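Local atomic coordinates of alpha-galactosidase 1 (Saccharomyces cerevisiae, PDB entry 3LRK), a protein that hydrolyses terminal, non-reducing alpha-D-galactose residues from alpha-D-galactosides such as galactose oligosaccharides, galactomannans and galactolipids. Residues Asp318-Pro323 with Pro349-Asp354. The protein carries 1 engineered substitution. Numbering follows the deposited sequence.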
loop_
_atom_site.group_PDB
_atom_site.type_symbol
_atom_site.label_atom_id
_atom_site.label_comp_id
_atom_site.label_asym_id
_atom_site.label_seq_id
_atom_site.Cartn_x
_atom_site.Cartn_y
_atom_site.Cartn_z
ATOM N N ASP A 318 -26.286 -22.431 -11.402
ATOM C CA ASP A 318 -27.525 -21.882 -10.857
ATOM C C ASP A 318 -27.942 -20.644 -11.660
ATOM O O ASP A 318 -27.114 -19.783 -11.955
ATOM C CB ASP A 318 -27.346 -21.503 -9.383
ATOM C CG ASP A 318 -28.674 -21.249 -8.677
ATOM O OD1 ASP A 318 -29.607 -22.057 -8.869
ATOM O OD2 ASP A 318 -28.789 -20.245 -7.937
ATOM N N SER A 319 -29.216 -20.546 -12.019
ATOM C CA SER A 319 -29.659 -19.375 -12.760
ATOM C C SER A 319 -29.670 -18.175 -11.809
ATOM O O SER A 319 -29.852 -18.336 -10.605
ATOM C CB SER A 319 -31.007 -19.604 -13.444
ATOM O OG SER A 319 -31.968 -20.030 -12.514
ATOM N N ASN A 320 -29.406 -16.987 -12.345
ATOM C CA ASN A 320 -29.269 -15.781 -11.508
ATOM C C ASN A 320 -28.222 -15.983 -10.408
ATOM O O ASN A 320 -28.358 -15.476 -9.292
ATOM C CB ASN A 320 -30.634 -15.357 -10.936
ATOM C CG ASN A 320 -31.702 -15.237 -12.012
ATOM O OD1 ASN A 320 -31.525 -14.519 -13.003
ATOM N ND2 ASN A 320 -32.815 -15.947 -11.828
ATOM N N GLY A 321 -27.164 -16.709 -10.775
ATOM C CA GLY A 321 -26.115 -17.175 -9.878
ATOM C C GLY A 321 -25.505 -16.158 -8.946
ATOM O O GLY A 321 -25.173 -15.041 -9.343
ATOM N N ILE A 322 -25.361 -16.567 -7.691
ATOM C CA ILE A 322 -24.717 -15.761 -6.671
ATOM C C ILE A 322 -23.576 -16.587 -6.080
ATOM O O ILE A 322 -23.806 -17.707 -5.630
ATOM C CB ILE A 322 -25.729 -15.337 -5.566
ATOM C CG1 ILE A 322 -26.843 -14.476 -6.177
ATOM C CG2 ILE A 322 -25.021 -14.605 -4.423
ATOM C CD1 ILE A 322 -28.012 -14.213 -5.252
ATOM N N PRO A 323 -22.333 -16.053 -6.112
ATOM C CA PRO A 323 -21.237 -16.715 -5.418
ATOM C C PRO A 323 -21.547 -16.888 -3.935
ATOM O O PRO A 323 -22.160 -16.010 -3.317
ATOM C CB PRO A 323 -20.064 -15.738 -5.599
ATOM C CG PRO A 323 -20.380 -14.997 -6.835
ATOM C CD PRO A 323 -21.883 -14.838 -6.815
ATOM N N PRO A 349 -27.012 -18.575 -1.267
ATOM C CA PRO A 349 -28.374 -18.794 -1.742
ATOM C C PRO A 349 -28.408 -19.424 -3.125
ATOM O O PRO A 349 -27.466 -19.264 -3.910
ATOM C CB PRO A 349 -28.956 -17.383 -1.798
ATOM C CG PRO A 349 -27.781 -16.490 -2.009
ATOM C CD PRO A 349 -26.628 -17.150 -1.312
ATOM N N LEU A 350 -29.497 -20.139 -3.402
ATOM C CA LEU A 350 -29.727 -20.749 -4.701
ATOM C C LEU A 350 -31.066 -20.273 -5.218
ATOM O O LEU A 350 -31.983 -20.029 -4.431
ATOM C CB LEU A 350 -29.709 -22.277 -4.604
ATOM C CG LEU A 350 -28.372 -22.912 -4.225
ATOM C CD1 LEU A 350 -28.559 -24.355 -3.769
ATOM C CD2 LEU A 350 -27.365 -22.820 -5.387
ATOM N N ASP A 351 -31.176 -20.151 -6.539
ATOM C CA ASP A 351 -32.322 -19.491 -7.150
ATOM C C ASP A 351 -33.692 -20.081 -6.775
ATOM O O ASP A 351 -34.663 -19.332 -6.643
ATOM C CB ASP A 351 -32.173 -19.444 -8.659
ATOM C CG ASP A 351 -33.107 -18.430 -9.299
ATOM O OD1 ASP A 351 -33.961 -18.848 -10.100
ATOM O OD2 ASP A 351 -32.988 -17.224 -8.982
ATOM N N ASN A 352 -33.764 -21.400 -6.599
ATOM C CA ASN A 352 -35.037 -22.067 -6.238
ATOM C C ASN A 352 -35.411 -21.964 -4.751
ATOM O O ASN A 352 -36.445 -22.500 -4.318
ATOM C CB ASN A 352 -35.046 -23.535 -6.703
ATOM C CG ASN A 352 -34.188 -24.450 -5.829
ATOM O OD1 ASN A 352 -33.325 -23.995 -5.076
ATOM N ND2 ASN A 352 -34.408 -25.756 -5.954
ATOM N N GLY A 353 -34.563 -21.293 -3.972
ATOM C CA GLY A 353 -34.796 -21.099 -2.546
ATOM C C GLY A 353 -33.959 -21.991 -1.647
ATOM O O GLY A 353 -33.961 -21.820 -0.429
ATOM N N ASP A 354 -33.245 -22.944 -2.244
ATOM C CA ASP A 354 -32.345 -23.815 -1.499
ATOM C C ASP A 354 -31.084 -23.043 -1.060
ATOM O O ASP A 354 -30.901 -21.890 -1.432
ATOM C CB ASP A 354 -31.960 -25.048 -2.339
ATOM C CG ASP A 354 -33.159 -25.935 -2.698
ATOM O OD1 ASP A 354 -34.265 -25.757 -2.129
ATOM O OD2 ASP A 354 -32.989 -26.826 -3.557
HETATM O O HOH W 1 -26.618 -19.242 -6.629
HETATM O O HOH W 2 -31.715 -23.407 -7.815
#
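The carboxylate of Asp-318 reaches across to the backbone of the facing loop: Asp-318 OD2 accepts from Asp-351 N at 2.8 Å through its syn lone pair, while OD1 takes a weak share of the same N-H. CG stands anti to the backbone N (chi1 -166°), which carries the acid to that amide. Leu-350 crosses it obliquely, CD2 at 3.9 Å from Asp-318 CG. In Asp-351 CG is again anti to N. Asp-351 OD2 receives Asn-320 ND2 at 3.1 Å, in a fairly straight bond (164°) that lies in the amide plane but arrives from above the carboxylate plane; OD1 takes a weak bond from Ser-319 OG. Two neutral donors thus suit a second acid whose like charge probably repels that of Asp-318. Farther along, Ile-322 CD1 and CG2 meet the ring of Pro-349 at CG, the two side chains crossing at about a right angle in a small apolar contact.

One water lies 2.7 Å from Asp-318 OD2 and near Pro-349 O, and accepts from Ile-322 N; another donates to Asp-318 OD1 and accepts from Asn-352 N. An alanine in place of Asp-318 would remove both carboxylate oxygens and would probably loosen the join between the loops by taking away the acceptor of Asp-351 N and a partner of each water.

Behind these contacts, Asn-320 occupies the left-handed position of a type II turn, 318-321, readily adopted by asparagine. Leu-350 to Gly-353 form a type I turn, closed by Gly-353 N to Leu-350 O at 2.9 Å; Gly-353 has backbone angles at which a CB would strike the preceding carbonyl. Asn-352 OD1 makes an Asx turn with Asp-354 N. The contact ties the linker after helix 310-316 to the beta hairpin of strands 342-349 and 355-361, within the C-terminal beta-sandwich domain that follows the TIM barrel in GH27 alpha-galactosidases.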